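Long-range contact in toxin secretion ATP-binding protein (Vibrio parahaemolyticus RIMD 2210633, PDB 3B79), which is probably a membrane ABC transporter that couples ATP hydrolysis to export, represented here by its N-terminal peptidase C39-like domain: residues Gly79-Ile87 with Glu93-Ser101. Residues are numbered along the deposited sequence; the frame is centred on the assembly and turned at random. Where two conformers were deposited one is given.
Sequences GDSCVLNSI and EAEVTTLES
With CG of N85 turned opposite its own carbonyl carbon (chi1 -59°) and the hydroxyl of T97 set likewise (chi1 -52°), the two side chains cross at about a right angle, bringing their polar ends together. N85 ND2 gives a hydrogen bond to T97 OG1 at 2.9 Å, with the hydroxyl lying 16° off the amide plane. Asparagine suits this place because its short amide can lie back across the partner strand; ND2 also sends a weak bond to E95 O.

That carbonyl is gripped by two consecutive backbone amides, which come to it from the same face of its plane: N85 N at 2.8 Å and the longer S86 N at 3.3 Å. S86 O takes the amide of E95 in return, while S86 OG rests 3.4 Å from E95 CB. The carboxylate of E95 reaches on to S107 of the next strand. Further along, V83 and T97 exchange both backbone bonds, V83 N meeting T97 O at 2.9 Å. Their beta-branched side chains, suited to extended backbone, lie side by side and point the same way.

C82, L84, I87, A94 and V96 form the apolar side. L84 CD1 rests against both A94 CB and V96 CG1, C82 SG touches V96 CG1 at 4.0 Å, and I87 CG1 packs on A94 CB. The strands come closest here, 4.3 Å between I87 CA and A94 CA, consistent with the small A94 methyl. L113 of helix 110-116 covers much of this face.

Toward S101, T98 OG1 accepts from S101 N in an ST motif, and a water links S81 O to L99 N. The whole is an antiparallel beta hairpin with a classic bulge, N85 and S86 opposite E95, within the central sheet of the peptidase C39-like domain.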
loop_
_atom_site.group_PDB
_atom_site.type_symbol
_atom_site.label_atom_id
_atom_site.label_comp_id
_atom_site.label_asym_id
_atom_site.label_seq_id
_atom_site.Cartn_x
_atom_site.Cartn_y
_atom_site.Cartn_z
ATOM N N GLY A 79 -12.025 -2.855 -3.437
ATOM C CA GLY A 79 -11.127 -3.804 -2.764
ATOM C C GLY A 79 -9.707 -3.767 -3.302
ATOM O O GLY A 79 -8.953 -4.698 -3.082
ATOM N N ASP A 80 -9.340 -2.709 -4.018
ATOM C CA ASP A 80 -8.003 -2.601 -4.580
ATOM C C ASP A 80 -7.134 -1.731 -3.667
ATOM O O ASP A 80 -7.635 -1.076 -2.730
ATOM C CB ASP A 80 -8.076 -2.030 -5.999
ATOM C CG ASP A 80 -6.779 -2.161 -6.768
ATOM O OD1 ASP A 80 -5.901 -3.050 -6.506
ATOM O OD2 ASP A 80 -6.653 -1.351 -7.733
ATOM N N SER A 81 -5.837 -1.711 -3.947
ATOM C CA SER A 81 -4.884 -0.913 -3.155
ATOM C C SER A 81 -3.669 -0.656 -4.015
ATOM O O SER A 81 -3.398 -1.392 -4.981
ATOM C CB SER A 81 -4.447 -1.647 -1.887
ATOM O OG SER A 81 -3.597 -2.737 -2.220
ATOM N N CYS A 82 -2.916 0.345 -3.618
ATOM C CA CYS A 82 -1.614 0.560 -4.234
ATOM C C CYS A 82 -0.675 1.213 -3.235
ATOM O O CYS A 82 -1.101 1.673 -2.167
ATOM C CB CYS A 82 -1.677 1.399 -5.523
ATOM S SG CYS A 82 -2.177 3.131 -5.268
ATOM N N VAL A 83 0.611 1.220 -3.567
ATOM C CA VAL A 83 1.553 2.029 -2.823
ATOM C C VAL A 83 1.543 3.426 -3.444
ATOM O O VAL A 83 1.577 3.554 -4.676
ATOM C CB VAL A 83 2.992 1.470 -2.898
ATOM C CG1 VAL A 83 3.960 2.282 -2.062
ATOM C CG2 VAL A 83 2.980 0.011 -2.421
ATOM N N LEU A 84 1.546 4.464 -2.605
ATOM C CA LEU A 84 1.816 5.821 -3.057
ATOM C C LEU A 84 3.275 6.104 -2.735
ATOM O O LEU A 84 3.680 6.144 -1.554
ATOM C CB LEU A 84 0.924 6.842 -2.306
ATOM C CG LEU A 84 1.168 8.289 -2.739
ATOM C CD1 LEU A 84 0.906 8.507 -4.250
ATOM C CD2 LEU A 84 0.250 9.252 -1.907
ATOM N N ASN A 85 4.058 6.325 -3.794
ATOM C CA ASN A 85 5.490 6.588 -3.629
ATOM C C ASN A 85 5.800 8.085 -3.595
ATOM O O ASN A 85 6.668 8.519 -2.824
ATOM C CB ASN A 85 6.253 5.951 -4.799
ATOM C CG ASN A 85 6.034 4.423 -4.888
ATOM O OD1 ASN A 85 6.782 3.632 -4.289
ATOM N ND2 ASN A 85 5.090 4.013 -5.642
ATOM N N SER A 86 5.086 8.885 -4.393
ATOM C CA SER A 86 5.266 10.347 -4.428
ATOM C C SER A 86 4.130 10.987 -5.205
ATOM O O SER A 86 3.445 10.304 -5.960
ATOM C CB SER A 86 6.617 10.747 -5.044
ATOM O OG SER A 86 6.684 10.435 -6.418
ATOM N N ILE A 87 3.943 12.296 -5.023
ATOM C CA ILE A 87 3.016 13.097 -5.842
ATOM C C ILE A 87 3.692 14.370 -6.274
ATOM O O ILE A 87 4.333 15.032 -5.447
ATOM C CB ILE A 87 1.643 13.468 -5.176
ATOM C CG1 ILE A 87 0.802 12.231 -4.904
ATOM C CG2 ILE A 87 0.848 14.492 -6.031
ATOM C CD1 ILE A 87 -0.521 12.515 -4.149
ATOM N N GLU A 93 1.098 14.455 -11.400
ATOM C CA GLU A 93 1.416 13.059 -11.614
ATOM C C GLU A 93 1.652 12.440 -10.251
ATOM O O GLU A 93 2.197 13.091 -9.356
ATOM C CB GLU A 93 2.696 12.945 -12.445
ATOM C CG GLU A 93 2.489 13.323 -13.929
ATOM C CD GLU A 93 1.702 12.256 -14.710
ATOM O OE1 GLU A 93 2.076 11.048 -14.685
ATOM O OE2 GLU A 93 0.751 12.643 -15.405
ATOM N N ALA A 94 1.244 11.197 -10.082
ATOM C CA ALA A 94 1.563 10.436 -8.880
ATOM C C ALA A 94 2.421 9.268 -9.276
ATOM O O ALA A 94 2.215 8.681 -10.351
ATOM C CB ALA A 94 0.262 9.924 -8.180
ATOM N N GLU A 95 3.368 8.919 -8.424
ATOM C CA GLU A 95 4.114 7.700 -8.606
ATOM C C GLU A 95 3.535 6.672 -7.648
ATOM O O GLU A 95 3.415 6.946 -6.437
ATOM C CB GLU A 95 5.599 7.901 -8.337
ATOM C CG GLU A 95 6.510 6.894 -8.994
ATOM C CD GLU A 95 6.773 7.182 -10.466
ATOM O OE1 GLU A 95 7.310 6.288 -11.144
ATOM O OE2 GLU A 95 6.392 8.248 -10.966
ATOM N N VAL A 96 3.098 5.556 -8.221
ATOM C CA VAL A 96 2.426 4.501 -7.471
ATOM C C VAL A 96 3.006 3.139 -7.814
ATOM O O VAL A 96 3.596 2.965 -8.898
ATOM C CB VAL A 96 0.885 4.470 -7.746
ATOM C CG1 VAL A 96 0.240 5.736 -7.210
ATOM C CG2 VAL A 96 0.621 4.287 -9.242
ATOM N N THR A 97 2.842 2.154 -6.934
ATOM C CA THR A 97 3.238 0.795 -7.256
ATOM C C THR A 97 1.969 -0.014 -7.163
ATOM O O THR A 97 1.323 -0.059 -6.106
ATOM C CB THR A 97 4.329 0.288 -6.308
ATOM O OG1 THR A 97 5.394 1.238 -6.270
ATOM C CG2 THR A 97 4.922 -1.033 -6.749
ATOM N N THR A 98 1.597 -0.654 -8.271
ATOM C CA THR A 98 0.296 -1.310 -8.360
ATOM C C THR A 98 0.457 -2.811 -8.503
ATOM O O THR A 98 1.550 -3.324 -8.752
ATOM C CB THR A 98 -0.508 -0.785 -9.554
ATOM O OG1 THR A 98 0.133 -1.213 -10.776
ATOM C CG2 THR A 98 -0.596 0.749 -9.528
ATOM N N LEU A 99 -0.661 -3.557 -8.404
ATOM C CA LEU A 99 -0.559 -4.974 -8.604
ATOM C C LEU A 99 -0.003 -5.307 -10.003
ATOM O O LEU A 99 0.803 -6.246 -10.146
ATOM C CB LEU A 99 -1.951 -5.588 -8.445
ATOM C CG LEU A 99 -2.003 -7.098 -8.311
ATOM C CD1 LEU A 99 -1.183 -7.618 -7.140
ATOM C CD2 LEU A 99 -3.481 -7.544 -8.138
ATOM N N GLU A 100 -0.388 -4.508 -11.006
ATOM C CA GLU A 100 0.103 -4.764 -12.374
ATOM C C GLU A 100 1.555 -4.372 -12.552
ATOM O O GLU A 100 2.283 -5.070 -13.266
ATOM C CB GLU A 100 -0.745 -3.994 -13.387
ATOM C CG GLU A 100 -2.221 -4.317 -13.303
ATOM C CD GLU A 100 -3.026 -3.299 -12.455
ATOM O OE1 GLU A 100 -2.452 -2.602 -11.596
ATOM O OE2 GLU A 100 -4.246 -3.198 -12.671
ATOM N N SER A 101 2.002 -3.302 -11.888
ATOM C CA SER A 101 3.409 -2.872 -12.024
ATOM C C SER A 101 4.333 -3.739 -11.179
ATOM O O SER A 101 5.558 -3.708 -11.355
ATOM C CB SER A 101 3.594 -1.372 -11.744
ATOM O OG SER A 101 3.617 -1.066 -10.353
HETATM O O HOH W 1 -3.063 -2.304 -7.553
HETATM O O HOH W 2 5.386 12.013 -8.467
#